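Local atomic coordinates of 4-oxalocrotonate tautomerase (Thermus thermophilus, PDB entry 3ABF), a protein that belongs to the tautomerase family of small enzymes, built on a beta-alpha-beta unit and assembling as a hexamer. Residues L4-L9 with R22-M27; E15-L20 with V41-V46; E26-L31 with E37-I42. All coordinates share one frame; numbering follows the deposited sequence.

Contact 1 (L4-L9 with R22-M27). With SO4 (sulfate ion), chain G; SO4 (sulfate ion), chain I.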
ATOM      1  N   LEU A   4      -2.342   5.186 -10.377  1.00 17.22           N
ATOM      2  CA  LEU A   4      -2.086   3.845 -10.857  1.00 16.93           C
ATOM      3  C   LEU A   4      -0.723   3.441 -10.313  1.00 22.50           C
ATOM      4  O   LEU A   4       0.287   4.055 -10.659  1.00 23.39           O
ATOM      5  CB  LEU A   4      -2.039   3.825 -12.384  1.00 22.46           C
ATOM      6  CG  LEU A   4      -3.233   4.463 -13.107  1.00 28.79           C
ATOM      7  CD1 LEU A   4      -2.994   4.431 -14.608  1.00 37.24           C
ATOM      8  CD2 LEU A   4      -4.502   3.723 -12.752  1.00 34.64           C
ATOM      9  N   LYS A   5      -0.693   2.424  -9.457  1.00 19.27           N
ATOM     10  CA  LYS A   5       0.571   1.955  -8.908  1.00 19.07           C
ATOM     11  C   LYS A   5       0.881   0.649  -9.598  1.00 18.79           C
ATOM     12  O   LYS A   5       0.064  -0.268  -9.598  1.00 20.56           O
ATOM     13  CB  LYS A   5       0.492   1.731  -7.384  1.00 16.70           C
ATOM     14  CG  LYS A   5       1.862   1.421  -6.813  1.00 21.88           C
ATOM     15  CD  LYS A   5       1.924   1.411  -5.288  1.00 27.27           C
ATOM     16  CE  LYS A   5       1.401   0.112  -4.729  1.00 34.12           C
ATOM     17  NZ  LYS A   5       1.769  -0.028  -3.289  1.00 41.03           N
ATOM     18  N   VAL A   6       2.051   0.574 -10.218  1.00 16.65           N
ATOM     19  CA  VAL A   6       2.456  -0.635 -10.920  1.00 15.19           C
ATOM     20  C   VAL A   6       3.547  -1.332 -10.130  1.00 19.47           C
ATOM     21  O   VAL A   6       4.605  -0.757  -9.891  1.00 21.49           O
ATOM     22  CB  VAL A   6       3.033  -0.312 -12.318  1.00 19.58           C
ATOM     23  CG1 VAL A   6       3.333  -1.610 -13.079  1.00 15.00           C
ATOM     24  CG2 VAL A   6       2.062   0.590 -13.093  1.00 26.40           C
ATOM     25  N   THR A   7       3.295  -2.566  -9.715  1.00 16.36           N
ATOM     26  CA  THR A   7       4.311  -3.305  -8.986  1.00 19.48           C
ATOM     27  C   THR A   7       4.944  -4.257  -9.987  1.00 15.71           C
ATOM     28  O   THR A   7       4.255  -5.059 -10.610  1.00 21.59           O
ATOM     29  CB  THR A   7       3.700  -4.075  -7.808  1.00 15.49           C
ATOM     30  OG1 THR A   7       3.078  -3.144  -6.914  1.00 19.86           O
ATOM     31  CG2 THR A   7       4.773  -4.834  -7.045  1.00 24.68           C
ATOM     32  N   LEU A   8       6.258  -4.128 -10.171  1.00 15.40           N
ATOM     33  CA  LEU A   8       6.994  -4.971 -11.111  1.00 20.28           C
ATOM     34  C   LEU A   8       8.451  -5.074 -10.688  1.00 21.16           C
ATOM     35  O   LEU A   8       8.922  -4.282  -9.880  1.00 17.96           O
ATOM     36  CB  LEU A   8       6.925  -4.383 -12.526  1.00 20.29           C
ATOM     37  CG  LEU A   8       7.689  -3.079 -12.797  1.00 21.83           C
ATOM     38  CD1 LEU A   8       7.544  -2.725 -14.264  1.00 25.11           C
ATOM     39  CD2 LEU A   8       7.167  -1.937 -11.928  1.00 31.09           C
ATOM     40  N   LEU A   9       9.167  -6.048 -11.241  1.00 24.80           N
ATOM     41  CA  LEU A   9      10.569  -6.228 -10.901  1.00 21.67           C
ATOM     42  C   LEU A   9      11.380  -5.083 -11.465  1.00 25.03           C
ATOM     43  O   LEU A   9      11.106  -4.605 -12.571  1.00 21.10           O
ATOM     44  CB  LEU A   9      11.093  -7.556 -11.455  1.00 25.41           C
ATOM     45  CG  LEU A   9      10.615  -8.837 -10.761  1.00 24.66           C
ATOM     46  CD1 LEU A   9      11.087 -10.045 -11.558  1.00 27.59           C
ATOM     47  CD2 LEU A   9      11.159  -8.898  -9.332  1.00 22.85           C
ATOM     48  N   ARG A  22       2.968   6.093 -20.616  1.00 34.46           N
ATOM     49  CA  ARG A  22       2.172   6.768 -21.635  1.00 32.57           C
ATOM     50  C   ARG A  22       0.890   6.015 -21.939  1.00 25.18           C
ATOM     51  O   ARG A  22      -0.191   6.581 -21.883  1.00 32.38           O
ATOM     52  CB  ARG A  22       2.969   6.918 -22.934  1.00 36.32           C
ATOM     53  CG  ARG A  22       3.938   8.072 -22.936  1.00 41.23           C
ATOM     54  CD  ARG A  22       4.799   8.052 -24.183  1.00 46.97           C
ATOM     55  NE  ARG A  22       5.875   9.033 -24.098  1.00 46.39           N
ATOM     56  CZ  ARG A  22       7.053   8.896 -24.696  1.00 44.78           C
ATOM     57  NH1 ARG A  22       7.303   7.813 -25.421  1.00 50.12           N
ATOM     58  NH2 ARG A  22       7.977   9.838 -24.569  1.00 47.64           N
ATOM     59  N   ARG A  23       1.025   4.736 -22.273  1.00 31.57           N
ATOM     60  CA  ARG A  23      -0.124   3.907 -22.615  1.00 37.03           C
ATOM     61  C   ARG A  23      -1.122   3.821 -21.461  1.00 43.51           C
ATOM     62  O   ARG A  23      -2.331   3.991 -21.660  1.00 36.34           O
ATOM     63  CB  ARG A  23       0.344   2.516 -23.014  1.00 39.71           C
ATOM     64  N   LEU A  24      -0.625   3.559 -20.256  1.00 30.29           N
ATOM     65  CA  LEU A  24      -1.517   3.475 -19.103  1.00 35.89           C
ATOM     66  C   LEU A  24      -2.248   4.791 -18.880  1.00 26.99           C
ATOM     67  O   LEU A  24      -3.452   4.811 -18.617  1.00 36.57           O
ATOM     68  CB  LEU A  24      -0.742   3.132 -17.828  1.00 34.17           C
ATOM     69  CG  LEU A  24      -0.312   1.691 -17.594  1.00 38.23           C
ATOM     70  CD1 LEU A  24       0.277   1.585 -16.194  1.00 40.06           C
ATOM     71  CD2 LEU A  24      -1.507   0.761 -17.722  1.00 42.47           C
ATOM     72  N   THR A  25      -1.524   5.895 -18.975  1.00 24.18           N
ATOM     73  CA  THR A  25      -2.139   7.193 -18.749  1.00 22.22           C
ATOM     74  C   THR A  25      -3.194   7.459 -19.818  1.00 35.73           C
ATOM     75  O   THR A  25      -4.177   8.162 -19.573  1.00 36.39           O
ATOM     76  CB  THR A  25      -1.098   8.320 -18.785  1.00 33.52           C
ATOM     77  OG1 THR A  25      -0.079   8.058 -17.814  1.00 34.07           O
ATOM     78  CG2 THR A  25      -1.756   9.670 -18.475  1.00 28.79           C
ATOM     79  N   GLU A  26      -2.995   6.877 -20.996  1.00 30.13           N
ATOM     80  CA  GLU A  26      -3.927   7.066 -22.099  1.00 38.10           C
ATOM     81  C   GLU A  26      -5.249   6.361 -21.818  1.00 35.81           C
ATOM     82  O   GLU A  26      -6.316   6.967 -21.896  1.00 31.58           O
ATOM     83  CB  GLU A  26      -3.313   6.525 -23.394  1.00 48.37           C
ATOM     84  CG  GLU A  26      -4.169   6.727 -24.638  1.00 55.22           C
ATOM     85  CD  GLU A  26      -3.588   6.040 -25.860  1.00 64.84           C
ATOM     86  OE1 GLU A  26      -4.120   6.256 -26.971  1.00 76.83           O
ATOM     87  OE2 GLU A  26      -2.602   5.279 -25.712  1.00 63.76           O
ATOM     88  N   MET A  27      -5.167   5.078 -21.477  1.00 30.81           N
ATOM     89  CA  MET A  27      -6.352   4.272 -21.205  1.00 32.51           C
ATOM     90  C   MET A  27      -7.142   4.727 -19.984  1.00 37.20           C
ATOM     91  O   MET A  27      -8.373   4.744 -20.017  1.00 33.75           O
ATOM     92  CB  MET A  27      -5.958   2.797 -21.069  1.00 33.39           C
TER
HETATM   93  S   SO4 G  71      -0.083  -2.738  -1.929  1.00 46.57           S
HETATM   94  O1  SO4 G  71       1.189  -2.158  -1.468  1.00 55.02           O
HETATM   95  O2  SO4 G  71      -1.060  -2.777  -0.827  1.00 54.03           O
HETATM   96  O3  SO4 G  71      -0.613  -1.909  -3.023  1.00 54.60           O
HETATM   97  O4  SO4 G  71       0.158  -4.104  -2.425  1.00 58.31           O
HETATM   98  S   SO4 I  72      -0.128   2.823  -1.603  1.00 43.13           S
HETATM   99  O1  SO4 I  72       0.038   4.145  -0.998  1.00 45.50           O
HETATM  100  O2  SO4 I  72      -0.617   1.880  -0.588  1.00 53.32           O
HETATM  101  O3  SO4 I  72      -1.101   2.890  -2.701  1.00 50.39           O
HETATM  102  O4  SO4 I  72       1.175   2.375  -2.126  1.00 54.77           O

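Contact 2 (E15-L20 with V41-V46)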
ATOM      1  N   GLU A  15      13.180   3.652 -21.773  1.00 44.36           N
ATOM      2  CA  GLU A  15      12.195   3.756 -22.847  1.00 45.27           C
ATOM      3  C   GLU A  15      10.937   2.929 -22.596  1.00 43.79           C
ATOM      4  O   GLU A  15       9.825   3.364 -22.906  1.00 40.22           O
ATOM      5  CB  GLU A  15      12.815   3.345 -24.187  1.00 46.96           C
ATOM      6  CG  GLU A  15      13.065   1.843 -24.352  1.00 66.29           C
ATOM      7  CD  GLU A  15      14.464   1.404 -23.940  1.00 73.51           C
ATOM      8  OE1 GLU A  15      14.771   0.199 -24.091  1.00 77.23           O
ATOM      9  OE2 GLU A  15      15.255   2.255 -23.471  1.00 79.16           O
ATOM     10  N   LYS A  16      11.110   1.738 -22.038  1.00 42.63           N
ATOM     11  CA  LYS A  16       9.973   0.866 -21.763  1.00 43.03           C
ATOM     12  C   LYS A  16       9.065   1.453 -20.679  1.00 41.44           C
ATOM     13  O   LYS A  16       7.837   1.413 -20.793  1.00 42.13           O
ATOM     14  CB  LYS A  16      10.468  -0.514 -21.339  1.00 38.19           C
ATOM     15  CG  LYS A  16       9.362  -1.522 -21.176  1.00 42.26           C
ATOM     16  CD  LYS A  16       8.604  -1.717 -22.481  1.00 51.91           C
ATOM     17  CE  LYS A  16       9.456  -2.414 -23.530  1.00 52.24           C
ATOM     18  NZ  LYS A  16       8.711  -2.648 -24.806  1.00 45.92           N
ATOM     19  N   LYS A  17       9.676   1.994 -19.629  1.00 43.47           N
ATOM     20  CA  LYS A  17       8.927   2.597 -18.530  1.00 37.39           C
ATOM     21  C   LYS A  17       8.170   3.795 -19.084  1.00 34.20           C
ATOM     22  O   LYS A  17       7.007   4.027 -18.753  1.00 31.38           O
ATOM     23  CB  LYS A  17       9.882   3.065 -17.420  1.00 38.65           C
ATOM     24  CG  LYS A  17      10.672   1.945 -16.754  1.00 39.39           C
ATOM     25  CD  LYS A  17      11.800   2.465 -15.855  1.00 38.71           C
ATOM     26  CE  LYS A  17      11.276   3.132 -14.600  1.00 43.80           C
ATOM     27  NZ  LYS A  17      12.338   3.335 -13.555  1.00 36.98           N
ATOM     28  N   ARG A  18       8.849   4.551 -19.940  1.00 34.48           N
ATOM     29  CA  ARG A  18       8.274   5.743 -20.552  1.00 32.77           C
ATOM     30  C   ARG A  18       7.029   5.396 -21.372  1.00 33.08           C
ATOM     31  O   ARG A  18       6.022   6.094 -21.304  1.00 36.54           O
ATOM     32  CB  ARG A  18       9.319   6.413 -21.452  1.00 40.19           C
ATOM     33  CG  ARG A  18       8.928   7.795 -21.928  1.00 47.31           C
ATOM     34  CD  ARG A  18       9.993   8.423 -22.816  1.00 56.02           C
ATOM     35  NE  ARG A  18      11.228   8.742 -22.100  1.00 57.91           N
ATOM     36  CZ  ARG A  18      12.228   7.890 -21.898  1.00 60.52           C
ATOM     37  NH1 ARG A  18      12.155   6.645 -22.354  1.00 68.10           N
ATOM     38  NH2 ARG A  18      13.315   8.290 -21.256  1.00 51.47           N
ATOM     39  N   GLU A  19       7.112   4.316 -22.142  1.00 34.01           N
ATOM     40  CA  GLU A  19       5.997   3.877 -22.979  1.00 37.72           C
ATOM     41  C   GLU A  19       4.849   3.353 -22.110  1.00 37.89           C
ATOM     42  O   GLU A  19       3.677   3.625 -22.372  1.00 32.44           O
ATOM     43  CB  GLU A  19       6.473   2.779 -23.927  1.00 43.33           C
ATOM     44  CG  GLU A  19       5.545   2.489 -25.087  1.00 56.88           C
ATOM     45  CD  GLU A  19       6.066   1.366 -25.966  1.00 70.58           C
ATOM     46  OE1 GLU A  19       5.419   1.062 -26.992  1.00 78.33           O
ATOM     47  OE2 GLU A  19       7.122   0.785 -25.626  1.00 74.53           O
ATOM     48  N   LEU A  20       5.198   2.590 -21.081  1.00 38.59           N
ATOM     49  CA  LEU A  20       4.202   2.033 -20.167  1.00 36.87           C
ATOM     50  C   LEU A  20       3.402   3.173 -19.551  1.00 31.83           C
ATOM     51  O   LEU A  20       2.166   3.176 -19.584  1.00 34.15           O
ATOM     52  CB  LEU A  20       4.898   1.224 -19.069  1.00 31.91           C
ATOM     53  CG  LEU A  20       4.013   0.387 -18.142  1.00 33.29           C
ATOM     54  CD1 LEU A  20       3.161   1.313 -17.310  1.00 45.20           C
ATOM     55  CD2 LEU A  20       3.147  -0.563 -18.951  1.00 26.54           C
ATOM     56  N   VAL A  41       1.037   8.053 -12.107  1.00 17.40           N
ATOM     57  CA  VAL A  41       1.505   6.684 -12.182  1.00 17.44           C
ATOM     58  C   VAL A  41       2.743   6.555 -11.313  1.00 22.43           C
ATOM     59  O   VAL A  41       3.644   7.396 -11.354  1.00 21.01           O
ATOM     60  CB  VAL A  41       1.851   6.261 -13.619  1.00 26.00           C
ATOM     61  CG1 VAL A  41       2.326   4.810 -13.622  1.00 25.80           C
ATOM     62  CG2 VAL A  41       0.611   6.394 -14.511  1.00 23.26           C
ATOM     63  N   ILE A  42       2.766   5.509 -10.504  1.00 17.37           N
ATOM     64  CA  ILE A  42       3.906   5.262  -9.642  1.00 20.38           C
ATOM     65  C   ILE A  42       4.415   3.877  -9.982  1.00 21.64           C
ATOM     66  O   ILE A  42       3.634   2.911 -10.045  1.00 17.82           O
ATOM     67  CB  ILE A  42       3.511   5.291  -8.146  1.00 20.68           C
ATOM     68  CG1 ILE A  42       3.062   6.698  -7.751  1.00 24.49           C
ATOM     69  CG2 ILE A  42       4.703   4.842  -7.289  1.00 21.65           C
ATOM     70  CD1 ILE A  42       2.528   6.797  -6.317  1.00 28.70           C
ATOM     71  N   LEU A  43       5.717   3.778 -10.212  1.00 12.31           N
ATOM     72  CA  LEU A  43       6.309   2.498 -10.513  1.00 19.36           C
ATOM     73  C   LEU A  43       6.975   2.023  -9.236  1.00 24.08           C
ATOM     74  O   LEU A  43       7.962   2.604  -8.772  1.00 19.45           O
ATOM     75  CB  LEU A  43       7.336   2.618 -11.653  1.00 16.57           C
ATOM     76  CG  LEU A  43       6.782   3.171 -12.976  1.00 25.63           C
ATOM     77  CD1 LEU A  43       7.854   3.124 -14.056  1.00 25.90           C
ATOM     78  CD2 LEU A  43       5.590   2.337 -13.420  1.00 24.06           C
ATOM     79  N   TYR A  44       6.387   0.996  -8.644  1.00 19.46           N
ATOM     80  CA  TYR A  44       6.919   0.402  -7.425  1.00 15.72           C
ATOM     81  C   TYR A  44       7.754  -0.779  -7.904  1.00 17.46           C
ATOM     82  O   TYR A  44       7.229  -1.856  -8.129  1.00 18.29           O
ATOM     83  CB  TYR A  44       5.777  -0.095  -6.547  1.00 16.72           C
ATOM     84  CG  TYR A  44       6.225  -0.880  -5.333  1.00 22.61           C
ATOM     85  CD1 TYR A  44       5.397  -1.855  -4.773  1.00 24.46           C
ATOM     86  CD2 TYR A  44       7.480  -0.678  -4.765  1.00 27.24           C
ATOM     87  CE1 TYR A  44       5.809  -2.611  -3.687  1.00 34.62           C
ATOM     88  CE2 TYR A  44       7.906  -1.445  -3.667  1.00 32.71           C
ATOM     89  CZ  TYR A  44       7.063  -2.406  -3.141  1.00 34.11           C
ATOM     90  OH  TYR A  44       7.462  -3.181  -2.070  1.00 38.07           O
ATOM     91  N   GLU A  45       9.053  -0.555  -8.070  1.00 16.23           N
ATOM     92  CA  GLU A  45       9.952  -1.589  -8.554  1.00 16.68           C
ATOM     93  C   GLU A  45      10.515  -2.382  -7.387  1.00 19.61           C
ATOM     94  O   GLU A  45      11.133  -1.822  -6.464  1.00 18.99           O
ATOM     95  CB  GLU A  45      11.088  -0.949  -9.362  1.00 20.44           C
ATOM     96  CG  GLU A  45      10.613  -0.235 -10.623  1.00 18.57           C
ATOM     97  CD  GLU A  45      11.746   0.450 -11.366  1.00 27.89           C
ATOM     98  OE1 GLU A  45      12.088   1.607 -11.031  1.00 25.07           O
ATOM     99  OE2 GLU A  45      12.312  -0.183 -12.278  1.00 32.28           O
ATOM    100  N   VAL A  46      10.310  -3.689  -7.428  1.00 15.53           N
ATOM    101  CA  VAL A  46      10.783  -4.532  -6.345  1.00 24.06           C
ATOM    102  C   VAL A  46      11.978  -5.356  -6.785  1.00 22.94           C
ATOM    103  O   VAL A  46      12.093  -5.749  -7.947  1.00 22.37           O
ATOM    104  CB  VAL A  46       9.661  -5.446  -5.822  1.00 23.03           C
ATOM    105  CG1 VAL A  46       8.431  -4.603  -5.503  1.00 26.49           C
ATOM    106  CG2 VAL A  46       9.323  -6.500  -6.838  1.00 30.80           C
TER

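Contact 3 (E26-L31 with E37-I42)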
ATOM      1  N   GLU A  26      -2.995   6.877 -20.996  1.00 30.13           N
ATOM      2  CA  GLU A  26      -3.927   7.066 -22.099  1.00 38.10           C
ATOM      3  C   GLU A  26      -5.249   6.361 -21.818  1.00 35.81           C
ATOM      4  O   GLU A  26      -6.316   6.967 -21.896  1.00 31.58           O
ATOM      5  CB  GLU A  26      -3.313   6.525 -23.394  1.00 48.37           C
ATOM      6  CG  GLU A  26      -4.169   6.727 -24.638  1.00 55.22           C
ATOM      7  CD  GLU A  26      -3.588   6.040 -25.860  1.00 64.84           C
ATOM      8  OE1 GLU A  26      -4.120   6.256 -26.971  1.00 76.83           O
ATOM      9  OE2 GLU A  26      -2.602   5.279 -25.712  1.00 63.76           O
ATOM     10  N   MET A  27      -5.167   5.078 -21.477  1.00 30.81           N
ATOM     11  CA  MET A  27      -6.352   4.272 -21.205  1.00 32.51           C
ATOM     12  C   MET A  27      -7.142   4.727 -19.984  1.00 37.20           C
ATOM     13  O   MET A  27      -8.373   4.744 -20.017  1.00 33.75           O
ATOM     14  CB  MET A  27      -5.958   2.797 -21.069  1.00 33.39           C
ATOM     15  N   ALA A  28      -6.447   5.106 -18.913  1.00 31.71           N
ATOM     16  CA  ALA A  28      -7.124   5.559 -17.693  1.00 32.77           C
ATOM     17  C   ALA A  28      -7.771   6.930 -17.862  1.00 36.83           C
ATOM     18  O   ALA A  28      -8.860   7.186 -17.344  1.00 34.22           O
ATOM     19  CB  ALA A  28      -6.136   5.596 -16.521  1.00 28.04           C
ATOM     20  N   SER A  29      -7.097   7.819 -18.579  1.00 38.85           N
ATOM     21  CA  SER A  29      -7.620   9.163 -18.802  1.00 40.23           C
ATOM     22  C   SER A  29      -8.903   9.089 -19.613  1.00 39.61           C
ATOM     23  O   SER A  29      -9.840   9.855 -19.402  1.00 48.09           O
ATOM     24  CB  SER A  29      -6.600  10.001 -19.565  1.00 42.02           C
ATOM     25  OG  SER A  29      -7.218  11.156 -20.097  1.00 51.97           O
ATOM     26  N   ARG A  30      -8.917   8.143 -20.540  1.00 41.85           N
ATOM     27  CA  ARG A  30     -10.032   7.909 -21.435  1.00 43.99           C
ATOM     28  C   ARG A  30     -11.261   7.318 -20.735  1.00 46.85           C
ATOM     29  O   ARG A  30     -12.309   7.954 -20.654  1.00 48.48           O
ATOM     30  CB  ARG A  30      -9.546   6.976 -22.545  1.00 51.61           C
ATOM     31  CG  ARG A  30     -10.536   6.606 -23.624  1.00 59.65           C
ATOM     32  CD  ARG A  30      -9.843   5.665 -24.601  1.00 65.65           C
ATOM     33  NE  ARG A  30     -10.706   5.223 -25.691  1.00 74.09           N
ATOM     34  CZ  ARG A  30     -10.327   4.368 -26.637  1.00 74.38           C
ATOM     35  NH1 ARG A  30      -9.099   3.865 -26.625  1.00 74.65           N
ATOM     36  NH2 ARG A  30     -11.175   4.013 -27.595  1.00 73.12           N
ATOM     37  N   LEU A  31     -11.125   6.104 -20.221  1.00 38.28           N
ATOM     38  CA  LEU A  31     -12.240   5.430 -19.575  1.00 38.07           C
ATOM     39  C   LEU A  31     -12.780   6.029 -18.285  1.00 37.98           C
ATOM     40  O   LEU A  31     -13.935   5.797 -17.939  1.00 39.45           O
ATOM     41  CB  LEU A  31     -11.882   3.962 -19.344  1.00 43.02           C
ATOM     42  CG  LEU A  31     -11.563   3.184 -20.620  1.00 49.34           C
ATOM     43  CD1 LEU A  31     -11.295   1.730 -20.273  1.00 50.91           C
ATOM     44  CD2 LEU A  31     -12.731   3.289 -21.599  1.00 49.57           C
ATOM     45  N   GLU A  37      -3.264  15.642 -16.269  1.00 40.33           N
ATOM     46  CA  GLU A  37      -2.615  16.143 -15.065  1.00 46.34           C
ATOM     47  C   GLU A  37      -3.113  15.448 -13.808  1.00 44.43           C
ATOM     48  O   GLU A  37      -2.455  15.501 -12.770  1.00 46.49           O
ATOM     49  CB  GLU A  37      -2.849  17.648 -14.906  1.00 50.04           C
ATOM     50  CG  GLU A  37      -2.144  18.525 -15.931  1.00 70.34           C
ATOM     51  CD  GLU A  37      -2.540  18.195 -17.355  1.00 75.63           C
ATOM     52  OE1 GLU A  37      -3.757  18.070 -17.618  1.00 77.69           O
ATOM     53  OE2 GLU A  37      -1.636  18.067 -18.209  1.00 74.47           O
ATOM     54  N   GLU A  38      -4.276  14.805 -13.895  1.00 45.98           N
ATOM     55  CA  GLU A  38      -4.857  14.131 -12.737  1.00 36.49           C
ATOM     56  C   GLU A  38      -4.639  12.621 -12.703  1.00 35.85           C
ATOM     57  O   GLU A  38      -5.122  11.940 -11.801  1.00 37.84           O
ATOM     58  CB  GLU A  38      -6.353  14.454 -12.643  1.00 42.33           C
ATOM     59  CG  GLU A  38      -6.632  15.888 -12.208  1.00 53.82           C
ATOM     60  CD  GLU A  38      -6.275  16.145 -10.751  1.00 62.17           C
ATOM     61  OE1 GLU A  38      -6.046  17.316 -10.386  1.00 66.27           O
ATOM     62  OE2 GLU A  38      -6.235  15.178  -9.961  1.00 65.64           O
ATOM     63  N   VAL A  39      -3.925  12.095 -13.689  1.00 25.08           N
ATOM     64  CA  VAL A  39      -3.623  10.673 -13.723  1.00 30.44           C
ATOM     65  C   VAL A  39      -2.160  10.557 -13.296  1.00 32.21           C
ATOM     66  O   VAL A  39      -1.258  11.048 -13.986  1.00 30.54           O
ATOM     67  CB  VAL A  39      -3.813  10.094 -15.136  1.00 34.34           C
ATOM     68  CG1 VAL A  39      -3.371   8.644 -15.170  1.00 23.62           C
ATOM     69  CG2 VAL A  39      -5.276  10.206 -15.544  1.00 38.99           C
ATOM     70  N   ARG A  40      -1.933   9.941 -12.139  1.00 23.58           N
ATOM     71  CA  ARG A  40      -0.581   9.777 -11.613  1.00 21.28           C
ATOM     72  C   ARG A  40      -0.196   8.315 -11.700  1.00 21.28           C
ATOM     73  O   ARG A  40      -1.001   7.432 -11.413  1.00 20.82           O
ATOM     74  CB  ARG A  40      -0.509  10.211 -10.145  1.00 21.11           C
ATOM     75  CG  ARG A  40      -1.113  11.581  -9.838  1.00 29.96           C
ATOM     76  CD  ARG A  40      -0.365  12.709 -10.510  1.00 39.54           C
ATOM     77  NE  ARG A  40       0.971  12.888  -9.950  1.00 53.98           N
ATOM     78  CZ  ARG A  40       1.468  14.060  -9.558  1.00 54.34           C
ATOM     79  NH1 ARG A  40       0.736  15.163  -9.661  1.00 52.97           N
ATOM     80  NH2 ARG A  40       2.697  14.134  -9.069  1.00 39.71           N
ATOM     81  N   VAL A  41       1.037   8.053 -12.107  1.00 17.40           N
ATOM     82  CA  VAL A  41       1.505   6.684 -12.182  1.00 17.44           C
ATOM     83  C   VAL A  41       2.743   6.555 -11.313  1.00 22.43           C
ATOM     84  O   VAL A  41       3.644   7.396 -11.354  1.00 21.01           O
ATOM     85  CB  VAL A  41       1.851   6.261 -13.619  1.00 26.00           C
ATOM     86  CG1 VAL A  41       2.326   4.810 -13.622  1.00 25.80           C
ATOM     87  CG2 VAL A  41       0.611   6.394 -14.511  1.00 23.26           C
ATOM     88  N   ILE A  42       2.766   5.509 -10.504  1.00 17.37           N
ATOM     89  CA  ILE A  42       3.906   5.262  -9.642  1.00 20.38           C
ATOM     90  C   ILE A  42       4.415   3.877  -9.982  1.00 21.64           C
ATOM     91  O   ILE A  42       3.634   2.911 -10.045  1.00 17.82           O
ATOM     92  CB  ILE A  42       3.511   5.291  -8.146  1.00 20.68           C
ATOM     93  CG1 ILE A  42       3.062   6.698  -7.751  1.00 24.49           C
ATOM     94  CG2 ILE A  42       4.703   4.842  -7.289  1.00 21.65           C
ATOM     95  CD1 ILE A  42       2.528   6.797  -6.317  1.00 28.70           C
TER

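Contact 1 (L4-L9 with R22-M27)
L24 reaches from its helix toward the strand and meets two side chains there, L4 and V6, with different parts of itself. Its CB sits beside the L4 methyl, L24 CB to L4 CD1 being 4.1 Å, while its far methyl goes to the other neighbour, L24 CD1 to V6 CG2 at 3.7 Å. Both pairs meet at a slant rather than lying alongside. On V6 the first torsion (chi1 -175°) sets CG1 opposite the backbone N, and it is the other branch, CG2, that receives L24. These are strand 2-9 and helix 14-31 of a beta-alpha-beta unit, with the leucine and valine side chains filling the layer between helix and sheet. L24 also packs on L24 of the second subunit, whose strand extends the sheet in antiparallel fashion alongside 4-7.

Between L4 and V6 the strand turns K5 the other way, off the helix. Its chain bends at chi3 (80°), and NZ bridges two sulfate ions, probably from the crystallisation liquor. K5 NZ hydrogen-bonds O4 of the chain I sulfate at 2.7 Å and both O1 and O3 of the chain G sulfate, at 2.9 and 3.0 Å. K5 of other subunits binds the same ions.

Contact 2 (E15-L20 with V41-V46)
K17 lies across L43 and puts its ammonium group on E45, so a single lysine makes both the apolar and the charged part of this contact. The setting is the beta-alpha-beta crossover: the first turns of helix 14-31 rest on strand 39-46, and L43 and E45, two residues apart, direct their CB atoms at the helix.

The tight part is around one methyl. L43 CD1 has K17 CB at 3.9 Å and K17 CE at 3.5 Å, the latter closer than carbons usually pack. The lysine manages both because its chain bends at chi3 (70°), which brings CE back over the leucine methyl. The fit is much slacker one helical turn on, where L20 also faces the strand but its CD1 stays 4.7 Å from L43 CD2; L20 packs as well on L31 of the second subunit.

Toward the polar end the contact meets the third subunit. E45 is only partly buried, and its OE1 also takes a hydrogen bond from Q50 NE2 of the third subunit, its strongest polar partner. K17 NZ has a second carboxylate in D49 of that same subunit, so the lysine charge is shared between two acids, which would probably steady its ionised form. K16 and E19, which face the second subunit, are linked by a long salt bridge. Within the K17-E45 salt bridge, NZ comes to OE1 at 3.1 Å from above the carboxylate plane, 45° out of it.

Contact 3 (E26-L31 with E37-I42)
V39 has its two methyls against two consecutive helix residues, CG1 toward A28 and CG2 toward S29. The contact lies at the end of the beta-alpha-beta unit where helix 14-31 runs out and the chain, after a short connection, starts strand 39-46; V39 is the first residue of that strand.

V39 gives up the most surface here, more than A28 and S29 together. Its first torsion (chi1 175°) holds CG1 opposite the backbone N and CG2 opposite the carbonyl carbon, and this splay is what lets the one side chain touch both residues. CG1 meets the A28 methyl, with V39 CG1 to A28 CB at 4.3 Å, an ordinary loose apolar contact. The alanine CB points at the strand, and beyond V39 it also packs on L4 of the neighbouring strand 2-9.

S29 takes part through its carbon skeleton, its CB pointing past the strand rather than at it. Its hydroxyl is engaged on the connecting loop, where OG is hydrogen-bonded to the carbonyl oxygen of E34. The small side chains of A28 and S29 are consistent with the close backbones, S29 CA lying 6.6 Å from V39 CA. T25, one turn earlier on the helix, also packs against V39, as does E34. Next along the strand, R40 and V41 pair with an antiparallel strand of the third subunit. The nearest approach of V39 to S29 is by CG2, which stands 4.1 Å from S29 CA, with S29 CB almost as near, 4.2 Å from the same methyl.

From the N terminus, strand 2-9 leads into helix 14-31, and contact 1 closes the first loop by folding the later half of the helix (22-27) back on the strand, with twelve residues between. Contact 2 sets out from inside that loop, at 15-20, and ends beyond it at 41-46, so contacts 1 and 2 cross. Contact 3 picks up at E26 and M27, where contact 1 ends, and closes the short five-residue connection; it starts later than contact 2 but ends on the same strand, the two sharing V41 and I42. Together they seat one helix on two parallel strands, themselves joined by backbone hydrogen bonds such as V6 N to I42 O.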